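Local coordinates for protein (GYP1P) (Saccharomyces cerevisiae, PDB 1FKM) that stimulates GTP hydrolysis by Ypt/Rab GTPases, notably Ypt1 and Ypt7, through its TBC-type GAP domain, supplying an arginine and a glutamine finger in trans, at residues A[244-253]-A[358-369]; A[7-16]-A[29-38]. All blocks are in the same frame, centred on the assembly; numbering follows the deposited sequence. Where two conformers were deposited one is given.

Both contacts belong to the all-helical Ypt/Rab-GAP (TBC) domain, and helix 247-261 connects them. Interaction 1 joins the start of that helix to the approach to the C-terminal helix 365-382; interaction 2 packs the N-terminal helix 4-15 on the segment 29-38. They follow one another in series along the chain, their centres about 20 Å apart, yet meet where R252 NH2 of interaction 1 packs 3.3 Å from N32 O of interaction 2. T256, one turn beyond R252, is hydrogen-bonded both by R252 and to the W31 carbonyl. Both contacts lie away from the arginine finger R96 and the glutamine finger Q131, and belong to the packing of the domain.

Interaction 1: A[244-253]-A[358-369]; sequences EFQMGTVIRM and PPTKDWTETDIE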
loop_
_atom_site.group_PDB
_atom_site.type_symbol
_atom_site.label_atom_id
_atom_site.label_comp_id
_atom_site.label_asym_id
_atom_site.label_seq_id
_atom_site.Cartn_x
_atom_site.Cartn_y
_atom_site.Cartn_z
ATOM N N GLU A 244 -0.910 -1.086 11.393
ATOM C CA GLU A 244 -0.167 -0.569 12.538
ATOM C C GLU A 244 -0.078 0.955 12.555
ATOM O O GLU A 244 0.504 1.531 13.475
ATOM C CB GLU A 244 1.262 -1.123 12.544
ATOM C CG GLU A 244 1.401 -2.565 12.082
ATOM C CD GLU A 244 0.472 -3.499 12.812
ATOM O OE1 GLU A 244 0.409 -3.416 14.054
ATOM O OE2 GLU A 244 -0.189 -4.321 12.145
ATOM N N PHE A 245 -0.636 1.602 11.534
ATOM C CA PHE A 245 -0.587 3.060 11.432
ATOM C C PHE A 245 -1.905 3.648 10.951
ATOM O O PHE A 245 -2.767 2.929 10.445
ATOM C CB PHE A 245 0.492 3.498 10.429
ATOM C CG PHE A 245 1.887 3.093 10.799
ATOM C CD1 PHE A 245 2.584 3.787 11.782
ATOM C CD2 PHE A 245 2.517 2.047 10.142
ATOM C CE1 PHE A 245 3.901 3.444 12.108
ATOM C CE2 PHE A 245 3.829 1.696 10.455
ATOM C CZ PHE A 245 4.523 2.399 11.443
ATOM N N GLN A 246 -2.045 4.964 11.109
ATOM C CA GLN A 246 -3.227 5.678 10.641
ATOM C C GLN A 246 -3.049 5.783 9.123
ATOM O O GLN A 246 -1.921 5.804 8.639
ATOM C CB GLN A 246 -3.275 7.085 11.242
ATOM C CG GLN A 246 -3.432 7.116 12.756
ATOM C CD GLN A 246 -4.696 6.424 13.212
ATOM O OE1 GLN A 246 -5.794 6.763 12.771
ATOM N NE2 GLN A 246 -4.550 5.444 14.096
HETATM N N MSE A 247 -4.147 5.859 8.376
HETATM C CA MSE A 247 -4.053 5.953 6.916
HETATM C C MSE A 247 -3.189 7.104 6.409
HETATM O O MSE A 247 -2.498 6.961 5.407
HETATM C CB MSE A 247 -5.448 6.054 6.292
HETATM C CG MSE A 247 -5.885 4.771 5.614
HETATM SE SE MSE A 247 -4.877 4.364 3.996
HETATM C CE MSE A 247 -6.378 3.948 2.846
ATOM N N GLY A 248 -3.241 8.248 7.079
ATOM C CA GLY A 248 -2.424 9.371 6.650
ATOM C C GLY A 248 -0.952 9.006 6.705
ATOM O O GLY A 248 -0.156 9.387 5.838
ATOM N N THR A 249 -0.578 8.253 7.731
ATOM C CA THR A 249 0.810 7.833 7.881
ATOM C C THR A 249 1.154 6.805 6.811
ATOM O O THR A 249 2.252 6.820 6.256
ATOM C CB THR A 249 1.054 7.207 9.260
ATOM O OG1 THR A 249 0.732 8.166 10.271
ATOM C CG2 THR A 249 2.509 6.775 9.403
ATOM N N VAL A 250 0.214 5.911 6.528
ATOM C CA VAL A 250 0.432 4.882 5.511
ATOM C C VAL A 250 0.663 5.540 4.145
ATOM O O VAL A 250 1.592 5.180 3.425
ATOM C CB VAL A 250 -0.782 3.922 5.425
ATOM C CG1 VAL A 250 -0.646 3.004 4.214
ATOM C CG2 VAL A 250 -0.874 3.085 6.705
ATOM N N ILE A 251 -0.181 6.512 3.800
ATOM C CA ILE A 251 -0.051 7.217 2.527
ATOM C C ILE A 251 1.332 7.848 2.385
ATOM O O ILE A 251 1.988 7.706 1.350
ATOM C CB ILE A 251 -1.136 8.320 2.384
ATOM C CG1 ILE A 251 -2.532 7.690 2.425
ATOM C CG2 ILE A 251 -0.943 9.086 1.082
ATOM C CD1 ILE A 251 -2.750 6.625 1.383
ATOM N N ARG A 252 1.778 8.538 3.427
ATOM C CA ARG A 252 3.089 9.176 3.405
ATOM C C ARG A 252 4.198 8.141 3.252
ATOM O O ARG A 252 5.156 8.353 2.511
ATOM C CB ARG A 252 3.303 9.996 4.678
ATOM C CG ARG A 252 4.723 10.523 4.842
ATOM C CD ARG A 252 5.147 11.460 3.715
ATOM N NE ARG A 252 6.539 11.865 3.905
ATOM C CZ ARG A 252 7.586 11.111 3.593
ATOM N NH1 ARG A 252 7.407 9.910 3.053
ATOM N NH2 ARG A 252 8.812 11.537 3.859
HETATM N N MSE A 253 4.071 7.025 3.954
HETATM C CA MSE A 253 5.063 5.951 3.863
HETATM C C MSE A 253 5.176 5.444 2.433
HETATM O O MSE A 253 6.277 5.165 1.941
HETATM C CB MSE A 253 4.662 4.765 4.738
HETATM C CG MSE A 253 4.720 5.003 6.220
HETATM SE SE MSE A 253 4.127 3.416 7.150
HETATM C CE MSE A 253 5.468 2.185 6.497
ATOM N N PRO A 358 0.448 -0.906 18.406
ATOM C CA PRO A 358 1.514 0.072 18.655
ATOM C C PRO A 358 0.964 1.486 18.835
ATOM O O PRO A 358 -0.002 1.867 18.181
ATOM C CB PRO A 358 2.384 -0.031 17.403
ATOM C CG PRO A 358 2.108 -1.404 16.888
ATOM C CD PRO A 358 0.632 -1.544 17.092
ATOM N N PRO A 359 1.582 2.282 19.722
ATOM C CA PRO A 359 1.158 3.662 19.990
ATOM C C PRO A 359 1.638 4.620 18.900
ATOM O O PRO A 359 2.501 5.466 19.134
ATOM C CB PRO A 359 1.799 3.953 21.342
ATOM C CG PRO A 359 3.098 3.200 21.238
ATOM C CD PRO A 359 2.671 1.881 20.633
ATOM N N THR A 360 1.064 4.483 17.708
ATOM C CA THR A 360 1.443 5.305 16.559
ATOM C C THR A 360 0.334 6.272 16.152
ATOM O O THR A 360 0.431 6.947 15.124
ATOM C CB THR A 360 1.742 4.418 15.347
ATOM O OG1 THR A 360 0.556 3.687 15.003
ATOM C CG2 THR A 360 2.861 3.434 15.670
ATOM N N LYS A 361 -0.716 6.325 16.963
ATOM C CA LYS A 361 -1.867 7.178 16.697
ATOM C C LYS A 361 -1.517 8.635 16.413
ATOM O O LYS A 361 -2.083 9.252 15.506
ATOM C CB LYS A 361 -2.835 7.102 17.878
ATOM C CG LYS A 361 -4.146 7.834 17.671
ATOM C CD LYS A 361 -5.136 7.520 18.787
ATOM C CE LYS A 361 -5.610 6.066 18.739
ATOM N NZ LYS A 361 -4.522 5.070 18.967
ATOM N N ASP A 362 -0.579 9.182 17.178
ATOM C CA ASP A 362 -0.192 10.575 17.007
ATOM C C ASP A 362 1.121 10.795 16.272
ATOM O O ASP A 362 1.709 11.871 16.366
ATOM C CB ASP A 362 -0.138 11.272 18.370
ATOM C CG ASP A 362 -1.487 11.298 19.064
ATOM O OD1 ASP A 362 -2.473 11.736 18.433
ATOM O OD2 ASP A 362 -1.564 10.887 20.240
ATOM N N TRP A 363 1.589 9.788 15.541
ATOM C CA TRP A 363 2.834 9.937 14.797
ATOM C C TRP A 363 2.696 11.054 13.770
ATOM O O TRP A 363 1.641 11.222 13.151
ATOM C CB TRP A 363 3.205 8.629 14.090
ATOM C CG TRP A 363 4.107 7.735 14.893
ATOM C CD1 TRP A 363 4.102 7.567 16.247
ATOM C CD2 TRP A 363 5.122 6.863 14.384
ATOM N NE1 TRP A 363 5.049 6.642 16.614
ATOM C CE2 TRP A 363 5.691 6.193 15.489
ATOM C CE3 TRP A 363 5.607 6.581 13.097
ATOM C CZ2 TRP A 363 6.721 5.256 15.352
ATOM C CZ3 TRP A 363 6.632 5.649 12.959
ATOM C CH2 TRP A 363 7.178 4.998 14.084
ATOM N N THR A 364 3.768 11.821 13.603
ATOM C CA THR A 364 3.783 12.923 12.650
ATOM C C THR A 364 4.733 12.623 11.500
ATOM O O THR A 364 5.336 11.549 11.435
ATOM C CB THR A 364 4.251 14.231 13.312
ATOM O OG1 THR A 364 5.572 14.050 13.835
ATOM C CG2 THR A 364 3.312 14.632 14.435
ATOM N N GLU A 365 4.859 13.592 10.599
ATOM C CA GLU A 365 5.744 13.483 9.449
ATOM C C GLU A 365 7.163 13.209 9.929
ATOM O O GLU A 365 7.901 12.430 9.319
ATOM C CB GLU A 365 5.705 14.790 8.650
ATOM C CG GLU A 365 6.812 14.955 7.617
ATOM C CD GLU A 365 6.794 13.879 6.554
ATOM O OE1 GLU A 365 5.706 13.596 6.011
ATOM O OE2 GLU A 365 7.872 13.321 6.252
ATOM N N THR A 366 7.539 13.849 11.033
ATOM C CA THR A 366 8.876 13.685 11.593
ATOM C C THR A 366 9.140 12.252 12.044
ATOM O O THR A 366 10.214 11.697 11.799
ATOM C CB THR A 366 9.086 14.622 12.797
ATOM O OG1 THR A 366 8.750 15.964 12.422
ATOM C CG2 THR A 366 10.533 14.581 13.255
ATOM N N ASP A 367 8.155 11.661 12.709
ATOM C CA ASP A 367 8.266 10.292 13.205
ATOM C C ASP A 367 8.411 9.275 12.071
ATOM O O ASP A 367 9.249 8.373 12.138
ATOM C CB ASP A 367 7.027 9.944 14.036
ATOM C CG ASP A 367 6.828 10.883 15.219
ATOM O OD1 ASP A 367 7.829 11.265 15.859
ATOM O OD2 ASP A 367 5.665 11.231 15.513
ATOM N N ILE A 368 7.594 9.438 11.036
ATOM C CA ILE A 368 7.599 8.540 9.883
ATOM C C ILE A 368 8.887 8.682 9.080
ATOM O O ILE A 368 9.488 7.693 8.657
ATOM C CB ILE A 368 6.422 8.855 8.939
ATOM C CG1 ILE A 368 5.133 8.993 9.743
ATOM C CG2 ILE A 368 6.279 7.759 7.899
ATOM C CD1 ILE A 368 4.002 9.610 8.962
ATOM N N GLU A 369 9.303 9.926 8.880
ATOM C CA GLU A 369 10.506 10.232 8.103
ATOM C C GLU A 369 11.735 9.647 8.803
ATOM O O GLU A 369 12.667 9.166 8.151
ATOM C CB GLU A 369 10.639 11.752 7.950
ATOM C CG GLU A 369 11.664 12.229 6.931
ATOM C CD GLU A 369 13.095 12.027 7.390
ATOM O OE1 GLU A 369 13.366 12.221 8.593
ATOM O OE2 GLU A 369 13.953 11.693 6.546
HETATM O O HOH W 1 0.150 6.484 12.344
HETATM O O HOH W 2 -2.219 3.971 14.939
#
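The T360 hydroxyl bonds directly to the backbone carbonyl of E244: OG1 donates to E244 O over 2.6 Å. The hydroxyl lies between its own backbone N and carbonyl carbon (chi1 61°), aiming OG1 at this acceptor and leaving CG2 for the F245 ring, so a threonine serves both neighbours. F245 also puts CE1 over one face of the W363 indole, 3.6 Å from CZ3, with the two planes inclined by 51°; D367 CB lies over the rim of the opposite face. I368 enters between T249 and the selenomethionine M253, whose CG lies 3.6 Å from I368 CG2. The still shorter approach of I368 CD1 to T249 is doubtful, since I368 was deposited in two conformers.

Around this apolar core the contact becomes wetter and looser. One water joins Q246 N, T249 OG1 and T360 O, giving the N-cap backbone N an acceptor; a second lies between Q246 NE2 and T360 OG1. At the far end the exposed E365 folds its carboxylate back at chi2 into a salt bridge: OE1 at 2.9 Å and OE2 at 3.1 Å both reach R252 NE, and OE2 also meets NH2. The guanidinium and carboxylate planes are 21° apart, but all three bonds are bent and weak, so charge attraction probably matters more than direction. A leucine in place of R252 would probably leave the E365 carboxylate without its cation and the T256 hydroxyl without its bond from NH1.

Helix 324-338 borders the apolar part, its F335 touching F245, P358 and T360. On another side of helix 247-261, I251 packs against helices 133-145 and 39-46, so the contact ties the C-terminal helix to the body of the domain.

Interaction 2: A[7-16]-A[29-38]; sequences RISKFDNILK and ISWNGIPKIH
D12 OD1 is gripped by two donors, H38 NE2 from across the contact at 2.9 Å and K16 NZ, from the residue just past its own helix, at 2.8 Å, which reach it from opposite faces of the carboxylate plane. The histidine bond is moderately bent (N-H...O angle 143°), yet D12 OD1 lies almost in the imidazole plane. F11 CB rests over one face of that ring and L15 CD1 is 3.6 Å from H38 CD2, so apolar neighbours help fix its tilt.

F11 fills the middle of the interface. P35 CD sits over one face of the phenyl ring, 3.5 Å from its centroid, and I29 CG2 lies over the opposite face; both are CH-pi contacts, for which a flat aromatic wedge is well suited. I29 in turn fits as a knob among R7, K10, F11 and I14.

At the other end R7 reaches the turn from S30 to G33. Its CG is anti to the backbone N (chi1 -169°) and the chain runs extended to NE, carrying the guanidinium to where F11 CE1 lies over one face. NH2 then meets G33 O at 2.8 Å, in the carbonyl plane and on a lone pair, and makes a weaker bond to I29 O. Glycine suits position 33, since any CB there would be jammed against the preceding carbonyl O. The contact thus lays the N-terminal helix 4-15 on helix 23-30 and the segment leading to helix 39-46, whose V42 touches L15.

With NE2 acting as donor and buried ND1 lacking a partner in the model, H38 is consistent with a neutral imidazole protonated on NE2; D12 would tend to favour a second proton, whereas K16 would probably offset that pull.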
loop_
_atom_site.group_PDB
_atom_site.type_symbol
_atom_site.label_atom_id
_atom_site.label_comp_id
_atom_site.label_asym_id
_atom_site.label_seq_id
_atom_site.Cartn_x
_atom_site.Cartn_y
_atom_site.Cartn_z
ATOM N N ARG A 7 7.588 23.488 -2.641
ATOM C CA ARG A 7 7.708 22.074 -2.961
ATOM C C ARG A 7 6.750 21.685 -4.081
ATOM O O ARG A 7 7.095 20.902 -4.966
ATOM C CB ARG A 7 7.454 21.226 -1.715
ATOM C CG ARG A 7 7.821 19.763 -1.914
ATOM C CD ARG A 7 7.977 19.033 -0.592
ATOM N NE ARG A 7 8.395 17.649 -0.801
ATOM C CZ ARG A 7 9.613 17.270 -1.189
ATOM N NH1 ARG A 7 10.564 18.171 -1.416
ATOM N NH2 ARG A 7 9.883 15.981 -1.350
ATOM N N ILE A 8 5.548 22.248 -4.049
ATOM C CA ILE A 8 4.563 21.969 -5.082
ATOM C C ILE A 8 5.110 22.445 -6.423
ATOM O O ILE A 8 4.945 21.777 -7.445
ATOM C CB ILE A 8 3.221 22.673 -4.756
ATOM C CG1 ILE A 8 2.551 21.959 -3.575
ATOM C CG2 ILE A 8 2.314 22.681 -5.973
ATOM C CD1 ILE A 8 1.347 22.679 -2.997
ATOM N N SER A 9 5.777 23.594 -6.410
ATOM C CA SER A 9 6.353 24.153 -7.629
ATOM C C SER A 9 7.481 23.277 -8.178
ATOM O O SER A 9 7.606 23.116 -9.388
ATOM C CB SER A 9 6.891 25.562 -7.366
ATOM O OG SER A 9 7.467 26.101 -8.543
ATOM N N LYS A 10 8.301 22.723 -7.291
ATOM C CA LYS A 10 9.401 21.858 -7.714
ATOM C C LYS A 10 8.847 20.643 -8.449
ATOM O O LYS A 10 9.381 20.231 -9.475
ATOM C CB LYS A 10 10.221 21.402 -6.504
ATOM C CG LYS A 10 10.937 22.532 -5.779
ATOM C CD LYS A 10 11.778 22.005 -4.626
ATOM C CE LYS A 10 12.888 21.087 -5.124
ATOM N NZ LYS A 10 13.691 20.517 -4.002
ATOM N N PHE A 11 7.774 20.061 -7.923
ATOM C CA PHE A 11 7.171 18.912 -8.585
ATOM C C PHE A 11 6.550 19.349 -9.911
ATOM O O PHE A 11 6.635 18.633 -10.905
ATOM C CB PHE A 11 6.100 18.269 -7.695
ATOM C CG PHE A 11 6.652 17.319 -6.670
ATOM C CD1 PHE A 11 7.199 17.791 -5.480
ATOM C CD2 PHE A 11 6.630 15.944 -6.904
ATOM C CE1 PHE A 11 7.717 16.905 -4.535
ATOM C CE2 PHE A 11 7.143 15.053 -5.968
ATOM C CZ PHE A 11 7.689 15.530 -4.779
ATOM N N ASP A 12 5.941 20.534 -9.929
ATOM C CA ASP A 12 5.319 21.042 -11.151
ATOM C C ASP A 12 6.304 21.105 -12.319
ATOM O O ASP A 12 5.983 20.685 -13.429
ATOM C CB ASP A 12 4.727 22.440 -10.926
ATOM C CG ASP A 12 3.432 22.409 -10.136
ATOM O OD1 ASP A 12 2.557 21.580 -10.458
ATOM O OD2 ASP A 12 3.284 23.223 -9.200
ATOM N N ASN A 13 7.495 21.637 -12.070
ATOM C CA ASN A 13 8.497 21.748 -13.124
ATOM C C ASN A 13 9.069 20.402 -13.554
ATOM O O ASN A 13 9.631 20.283 -14.640
ATOM C CB ASN A 13 9.618 22.697 -12.698
ATOM C CG ASN A 13 9.154 24.144 -12.640
ATOM O OD1 ASN A 13 8.476 24.623 -13.549
ATOM N ND2 ASN A 13 9.518 24.844 -11.574
ATOM N N ILE A 14 8.926 19.389 -12.708
ATOM C CA ILE A 14 9.404 18.058 -13.056
ATOM C C ILE A 14 8.325 17.365 -13.881
ATOM O O ILE A 14 8.615 16.656 -14.846
ATOM C CB ILE A 14 9.683 17.201 -11.796
ATOM C CG1 ILE A 14 10.930 17.721 -11.077
ATOM C CG2 ILE A 14 9.864 15.730 -12.184
ATOM C CD1 ILE A 14 11.264 16.973 -9.793
ATOM N N LEU A 15 7.073 17.615 -13.517
ATOM C CA LEU A 15 5.940 16.980 -14.174
ATOM C C LEU A 15 5.310 17.690 -15.370
ATOM O O LEU A 15 4.800 17.030 -16.278
ATOM C CB LEU A 15 4.847 16.724 -13.136
ATOM C CG LEU A 15 5.245 15.863 -11.938
ATOM C CD1 LEU A 15 4.124 15.879 -10.911
ATOM C CD2 LEU A 15 5.543 14.434 -12.403
ATOM N N LYS A 16 5.347 19.018 -15.381
ATOM C CA LYS A 16 4.714 19.777 -16.458
ATOM C C LYS A 16 5.650 20.444 -17.461
ATOM O O LYS A 16 6.729 20.917 -17.105
ATOM C CB LYS A 16 3.779 20.815 -15.838
ATOM C CG LYS A 16 2.761 20.187 -14.896
ATOM C CD LYS A 16 2.010 21.216 -14.072
ATOM C CE LYS A 16 1.070 20.525 -13.090
ATOM N NZ LYS A 16 0.365 21.488 -12.200
ATOM N N ILE A 29 13.251 13.350 -5.407
ATOM C CA ILE A 29 12.481 14.265 -4.583
ATOM C C ILE A 29 11.309 13.586 -3.880
ATOM O O ILE A 29 10.989 13.928 -2.743
ATOM C CB ILE A 29 11.958 15.471 -5.417
ATOM C CG1 ILE A 29 11.306 16.498 -4.488
ATOM C CG2 ILE A 29 10.969 14.995 -6.477
ATOM C CD1 ILE A 29 10.954 17.814 -5.169
ATOM N N SER A 30 10.687 12.614 -4.543
ATOM C CA SER A 30 9.539 11.910 -3.970
ATOM C C SER A 30 9.868 11.102 -2.723
ATOM O O SER A 30 8.994 10.860 -1.897
ATOM C CB SER A 30 8.905 10.977 -5.008
ATOM O OG SER A 30 8.361 11.703 -6.098
ATOM N N TRP A 31 11.125 10.685 -2.588
ATOM C CA TRP A 31 11.550 9.890 -1.440
ATOM C C TRP A 31 11.217 10.616 -0.143
ATOM O O TRP A 31 10.858 9.993 0.865
ATOM C CB TRP A 31 13.065 9.644 -1.499
ATOM C CG TRP A 31 13.515 8.327 -0.919
ATOM C CD1 TRP A 31 13.791 7.180 -1.610
ATOM C CD2 TRP A 31 13.727 8.018 0.470
ATOM N NE1 TRP A 31 14.162 6.182 -0.742
ATOM C CE2 TRP A 31 14.132 6.668 0.537
ATOM C CE3 TRP A 31 13.614 8.750 1.659
ATOM C CZ2 TRP A 31 14.425 6.032 1.752
ATOM C CZ3 TRP A 31 13.904 8.114 2.868
ATOM C CH2 TRP A 31 14.305 6.768 2.900
ATOM N N ASN A 32 11.321 11.942 -0.180
ATOM C CA ASN A 32 11.071 12.762 0.997
ATOM C C ASN A 32 9.635 13.243 1.148
ATOM O O ASN A 32 9.372 14.151 1.929
ATOM C CB ASN A 32 12.017 13.967 0.991
ATOM C CG ASN A 32 13.468 13.559 0.831
ATOM O OD1 ASN A 32 13.962 12.693 1.552
ATOM N ND2 ASN A 32 14.158 14.178 -0.119
ATOM N N GLY A 33 8.712 12.643 0.400
ATOM C CA GLY A 33 7.320 13.038 0.503
ATOM C C GLY A 33 6.790 13.740 -0.732
ATOM O O GLY A 33 7.472 14.567 -1.340
ATOM N N ILE A 34 5.556 13.416 -1.094
ATOM C CA ILE A 34 4.923 13.999 -2.266
ATOM C C ILE A 34 3.734 14.867 -1.866
ATOM O O ILE A 34 2.862 14.418 -1.118
ATOM C CB ILE A 34 4.414 12.884 -3.214
ATOM C CG1 ILE A 34 5.583 11.982 -3.625
ATOM C CG2 ILE A 34 3.753 13.503 -4.445
ATOM C CD1 ILE A 34 5.149 10.633 -4.218
ATOM N N PRO A 35 3.693 16.126 -2.346
ATOM C CA PRO A 35 2.588 17.037 -2.032
ATOM C C PRO A 35 1.290 16.310 -2.390
ATOM O O PRO A 35 1.210 15.680 -3.445
ATOM C CB PRO A 35 2.852 18.220 -2.958
ATOM C CG PRO A 35 4.358 18.247 -3.035
ATOM C CD PRO A 35 4.695 16.788 -3.203
ATOM N N LYS A 36 0.282 16.400 -1.530
ATOM C CA LYS A 36 -0.971 15.696 -1.789
ATOM C C LYS A 36 -1.576 15.937 -3.170
ATOM O O LYS A 36 -2.092 15.007 -3.789
ATOM C CB LYS A 36 -2.005 16.016 -0.700
ATOM C CG LYS A 36 -2.376 17.482 -0.562
ATOM C CD LYS A 36 -3.478 17.655 0.476
ATOM C CE LYS A 36 -3.879 19.114 0.655
ATOM N NZ LYS A 36 -2.769 19.928 1.223
ATOM N N ILE A 37 -1.510 17.162 -3.673
ATOM C CA ILE A 37 -2.089 17.433 -4.984
ATOM C C ILE A 37 -1.397 16.649 -6.115
ATOM O O ILE A 37 -2.005 16.372 -7.150
ATOM C CB ILE A 37 -2.059 18.946 -5.307
ATOM C CG1 ILE A 37 -2.868 19.216 -6.575
ATOM C CG2 ILE A 37 -0.620 19.428 -5.475
ATOM C CD1 ILE A 37 -3.005 20.684 -6.911
ATOM N N HIS A 38 -0.141 16.267 -5.905
ATOM C CA HIS A 38 0.607 15.532 -6.927
ATOM C C HIS A 38 0.619 14.017 -6.786
ATOM O O HIS A 38 1.020 13.316 -7.715
ATOM C CB HIS A 38 2.061 16.014 -6.967
ATOM C CG HIS A 38 2.234 17.347 -7.620
ATOM N ND1 HIS A 38 2.797 18.425 -6.972
ATOM C CD2 HIS A 38 1.911 17.779 -8.860
ATOM C CE1 HIS A 38 2.811 19.466 -7.786
ATOM N NE2 HIS A 38 2.279 19.099 -8.938
HETATM O O HOH W 3 13.079 16.547 -1.217
#